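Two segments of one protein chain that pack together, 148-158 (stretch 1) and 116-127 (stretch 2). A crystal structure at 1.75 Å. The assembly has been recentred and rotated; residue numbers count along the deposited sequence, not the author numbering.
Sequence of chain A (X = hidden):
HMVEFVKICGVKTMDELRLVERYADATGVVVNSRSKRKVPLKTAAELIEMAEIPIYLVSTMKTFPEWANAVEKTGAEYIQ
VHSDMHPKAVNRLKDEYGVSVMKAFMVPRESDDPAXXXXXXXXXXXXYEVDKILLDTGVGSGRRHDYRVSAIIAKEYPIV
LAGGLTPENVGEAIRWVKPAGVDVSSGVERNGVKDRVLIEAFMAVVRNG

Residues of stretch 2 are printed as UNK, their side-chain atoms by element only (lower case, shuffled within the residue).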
# COMPACT_ATOMS: atom_id res chain seq x y z
N ARG A 148 10.35 -7.52 12.66
CA ARG A 148 9.96 -8.13 13.93
C ARG A 148 8.69 -7.50 14.48
O ARG A 148 7.83 -8.20 15.04
CB ARG A 148 11.08 -8.02 14.95
CG ARG A 148 12.29 -8.83 14.61
CD ARG A 148 13.47 -8.37 15.43
NE ARG A 148 14.74 -8.67 14.78
CZ ARG A 148 15.31 -9.87 14.77
NH1 ARG A 148 14.72 -10.89 15.37
NH2 ARG A 148 16.46 -10.04 14.16
N VAL A 149 8.57 -6.18 14.37
CA VAL A 149 7.34 -5.51 14.77
C VAL A 149 6.17 -5.99 13.91
O VAL A 149 5.11 -6.36 14.42
CB VAL A 149 7.50 -3.98 14.67
CG1 VAL A 149 6.17 -3.28 14.93
CG2 VAL A 149 8.58 -3.49 15.64
N SER A 150 6.37 -6.00 12.59
CA SER A 150 5.28 -6.33 11.68
C SER A 150 4.80 -7.76 11.89
O SER A 150 3.60 -8.04 11.77
CB SER A 150 5.73 -6.12 10.23
OG SER A 150 6.14 -4.77 10.03
N ALA A 151 5.73 -8.67 12.20
CA ALA A 151 5.34 -10.05 12.42
C ALA A 151 4.37 -10.18 13.59
O ALA A 151 3.45 -11.00 13.55
CB ALA A 151 6.58 -10.92 12.65
N ILE A 152 4.54 -9.35 14.63
CA ILE A 152 3.60 -9.37 15.74
C ILE A 152 2.24 -8.82 15.31
O ILE A 152 1.19 -9.38 15.65
CB ILE A 152 4.18 -8.60 16.94
CG1 ILE A 152 5.43 -9.31 17.47
CG2 ILE A 152 3.13 -8.48 18.04
CD1 ILE A 152 6.22 -8.51 18.52
N ILE A 153 2.24 -7.73 14.54
CA ILE A 153 0.99 -7.14 14.07
C ILE A 153 0.24 -8.12 13.18
O ILE A 153 -1.00 -8.18 13.21
CB ILE A 153 1.27 -5.82 13.32
CG1 ILE A 153 2.19 -4.89 14.13
CG2 ILE A 153 -0.05 -5.14 12.97
CD1 ILE A 153 1.60 -4.41 15.42
N ALA A 154 0.97 -8.88 12.35
CA ALA A 154 0.34 -9.75 11.36
C ALA A 154 -0.44 -10.89 11.99
O ALA A 154 -1.27 -11.50 11.31
CB ALA A 154 1.39 -10.32 10.39
N LYS A 155 -0.20 -11.19 13.27
CA LYS A 155 -0.98 -12.22 13.94
C LYS A 155 -2.38 -11.74 14.30
O LYS A 155 -3.30 -12.55 14.40
CB LYS A 155 -0.25 -12.70 15.20
CG LYS A 155 1.07 -13.39 14.89
CD LYS A 155 1.84 -13.73 16.15
CE LYS A 155 3.28 -14.07 15.85
NZ LYS A 155 4.00 -14.55 17.05
N GLU A 156 -2.55 -10.42 14.48
CA GLU A 156 -3.83 -9.82 14.87
C GLU A 156 -4.65 -9.29 13.71
O GLU A 156 -5.88 -9.20 13.82
CB GLU A 156 -3.59 -8.67 15.86
CG GLU A 156 -3.00 -9.08 17.18
CD GLU A 156 -3.65 -10.33 17.75
OE1 GLU A 156 -4.90 -10.35 17.87
OE2 GLU A 156 -2.91 -11.29 18.07
N TYR A 157 -4.01 -8.89 12.62
CA TYR A 157 -4.71 -8.37 11.46
C TYR A 157 -4.10 -8.98 10.21
O TYR A 157 -2.90 -9.26 10.18
CB TYR A 157 -4.61 -6.84 11.36
CG TYR A 157 -5.17 -6.09 12.55
CD1 TYR A 157 -6.53 -5.83 12.64
CD2 TYR A 157 -4.34 -5.63 13.57
CE1 TYR A 157 -7.06 -5.14 13.72
CE2 TYR A 157 -4.86 -4.94 14.65
CZ TYR A 157 -6.21 -4.70 14.72
OH TYR A 157 -6.73 -4.02 15.80
N PRO A 158 -4.92 -9.17 9.12
CA PRO A 158 -4.38 -9.59 7.81
C PRO A 158 -3.73 -8.41 7.09
O PRO A 158 -4.28 -7.78 6.19
CB PRO A 158 -5.62 -10.12 7.09
CG PRO A 158 -6.74 -9.31 7.65
CD PRO A 158 -6.39 -9.02 9.08
N UNK A 116 7.69 -3.66 22.07
CA UNK A 116 7.14 -2.41 22.58
C UNK A 116 6.69 -1.50 21.44
O UNK A 116 5.64 -0.86 21.54
c UNK A 116 8.16 -1.70 23.46
c UNK A 116 8.68 -2.60 24.57
o UNK A 116 9.88 -0.70 25.34
c UNK A 116 9.43 -1.83 25.64
o UNK A 116 9.55 -2.35 26.77
N UNK A 117 7.48 -1.43 20.37
CA UNK A 117 7.01 -0.75 19.16
C UNK A 117 5.75 -1.41 18.62
O UNK A 117 4.83 -0.72 18.16
c UNK A 117 9.13 0.38 18.34
o UNK A 117 8.71 1.48 18.75
c UNK A 117 8.12 -0.74 18.11
o UNK A 117 10.34 0.16 18.12
N UNK A 118 5.67 -2.74 18.71
CA UNK A 118 4.46 -3.44 18.27
C UNK A 118 3.24 -3.04 19.11
O UNK A 118 2.15 -2.85 18.57
c UNK A 118 4.68 -4.96 18.32
N UNK A 119 3.41 -2.93 20.44
CA UNK A 119 2.28 -2.54 21.29
C UNK A 119 1.77 -1.15 20.93
O UNK A 119 0.56 -0.92 20.87
c UNK A 119 2.87 -3.86 24.93
c UNK A 119 2.58 -3.92 23.43
o UNK A 119 2.89 -2.74 25.49
c UNK A 119 2.69 -2.56 22.77
o UNK A 119 3.08 -4.93 25.53
N UNK A 120 2.69 -0.21 20.73
CA UNK A 120 2.29 1.13 20.32
C UNK A 120 1.57 1.10 18.97
O UNK A 120 0.60 1.83 18.76
c UNK A 120 3.31 3.45 19.80
c UNK A 120 6.64 2.99 20.53
n UNK A 120 5.52 3.62 20.87
n UNK A 120 6.99 2.89 19.26
c UNK A 120 4.61 4.24 19.90
c UNK A 120 3.53 2.02 20.26
n UNK A 120 7.41 2.45 21.47
N UNK A 121 2.03 0.26 18.05
CA UNK A 121 1.42 0.27 16.72
C UNK A 121 0.01 -0.29 16.76
O UNK A 121 -0.88 0.22 16.07
c UNK A 121 1.87 -0.45 14.26
c UNK A 121 2.99 -0.99 13.37
c UNK A 121 1.48 0.98 13.86
c UNK A 121 2.29 -0.52 15.73
N UNK A 122 -0.22 -1.33 17.57
CA UNK A 122 -1.55 -1.93 17.65
C UNK A 122 -2.56 -0.95 18.22
O UNK A 122 -3.73 -0.97 17.81
c UNK A 122 -1.01 -4.46 17.80
c UNK A 122 -1.50 -3.20 18.50
c UNK A 122 -0.69 -5.57 18.80
c UNK A 122 -2.03 -4.94 16.79
N UNK A 123 -2.16 -0.11 19.17
CA UNK A 123 -3.13 0.82 19.73
C UNK A 123 -3.53 1.89 18.72
O UNK A 123 -4.69 2.32 18.71
c UNK A 123 -2.62 1.44 21.03
c UNK A 123 -1.53 3.68 20.44
o UNK A 123 -0.58 4.24 19.86
c UNK A 123 -1.33 2.25 20.94
o UNK A 123 -2.64 4.24 20.62
N UNK A 124 -2.61 2.31 17.85
CA UNK A 124 -2.97 3.25 16.80
C UNK A 124 -3.90 2.60 15.78
O UNK A 124 -4.89 3.20 15.36
c UNK A 124 -1.95 4.85 15.01
c UNK A 124 -1.72 3.81 16.12
c UNK A 124 -2.81 6.02 15.52
c UNK A 124 -0.62 5.34 14.42
N UNK A 125 -3.60 1.35 15.41
CA UNK A 125 -4.39 0.65 14.40
C UNK A 125 -5.83 0.44 14.88
O UNK A 125 -6.78 0.58 14.10
c UNK A 125 -2.36 -0.37 13.37
c UNK A 125 -1.50 -1.61 13.08
c UNK A 125 -3.70 -0.68 14.03
c UNK A 125 -4.59 -1.53 13.15
N UNK A 126 -6.00 0.09 16.15
CA UNK A 126 -7.34 -0.12 16.69
C UNK A 126 -8.26 1.08 16.59
O UNK A 126 -9.48 0.92 16.64
N UNK A 127 -7.69 2.28 16.43
CA UNK A 127 -8.50 3.50 16.35
C UNK A 127 -9.26 3.63 15.03
O UNK A 127 -10.17 4.46 14.95
c UNK A 127 -6.73 4.67 17.79
o UNK A 127 -6.08 6.91 17.25
n UNK A 127 -5.06 5.95 19.00
c UNK A 127 -5.93 5.94 17.99
c UNK A 127 -7.61 4.72 16.54

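Position 116 carries three carbons in a row, the third bearing two oxygens. Its CA-to-CB bond points away from stretch 1, and the side chain touches nothing there. This is Glu 116.

Position 117 has two carbons, the second bearing two oxygens. Its CB lies 3.7 Å from CG2 of Val 149. The short acid is Asp 117, and both its carboxylate oxygens are hydrogen-bonded elsewhere in the structure.

Position 118 has one side-chain carbon. That CB is 3.9 Å from CG2 of Ile 152, and its CA is 3.8 Å from CG1 of Val 149. It is Ala 118.

Position 119 again shows three carbons, the third with two oxygens. Its CA-to-CB bond points away from stretch 1, and the side chain makes no contact there. It is Glu 119.

Position 120 has three carbons, a nitrogen, then a carbon with two more nitrogens. It does not reach stretch 1. This guanidinium marks Arg 120.

Position 121 has four carbons, forked at the second. Its CB is 4.0 Å from CD1 of Ile 153. It is Leu 121, and its CD2 is 4.2 Å from CG1 of Val 149.

Position 122 has the same four carbons and the same fork. The fork carbon meets CD1 of Ile 153, and one branch meets the ring of Tyr 157. This is Leu 122: its CG is 3.5 Å from Ile 153 CD1, and its CD2 is 3.5 Å from Tyr 157 CE2.

Position 123 has three carbons, the third with two oxygens. Its CA-to-CB bond points away, and the side chain makes no contact with stretch 1. It is Glu 123.

Position 124 has four carbons forked at the second, out of reach of stretch 1. It is Leu 124.

Position 125 has four carbons forked at the first, one arm two carbons long. The end of that arm reaches Ile 153, and the short branch lies over a face of the Tyr 157 ring. It is Ile 125. Its CD1 is 3.8 Å from CG2 of Ile 153, and its CG2 makes a CH-pi contact with the ring.

Position 126 has no side-chain atoms. Its CA is 4.0 Å from OH of Tyr 157. It is Gly 126.

Position 127 has three carbons, the third bearing one oxygen and one nitrogen. It is out of reach of stretch 1. It is Gln 127.

The helices cross at -46°, with axes 8.6 Å apart at closest approach. Ile 153 is the knob, seated among Ala 118, Leu 121, Leu 122 and Ile 125. Val 149 packs beside Ala 118, their CA atoms 5.0 Å apart, the nearest CA pair across the stretches, while the Tyr 157 ring takes Ile 125 on a face and Leu 122 at its edge. No hydrogen bond links the stretches; apolar packing dominates the contact.

Stretch 2 (116-127) EDAERLLELIGQ
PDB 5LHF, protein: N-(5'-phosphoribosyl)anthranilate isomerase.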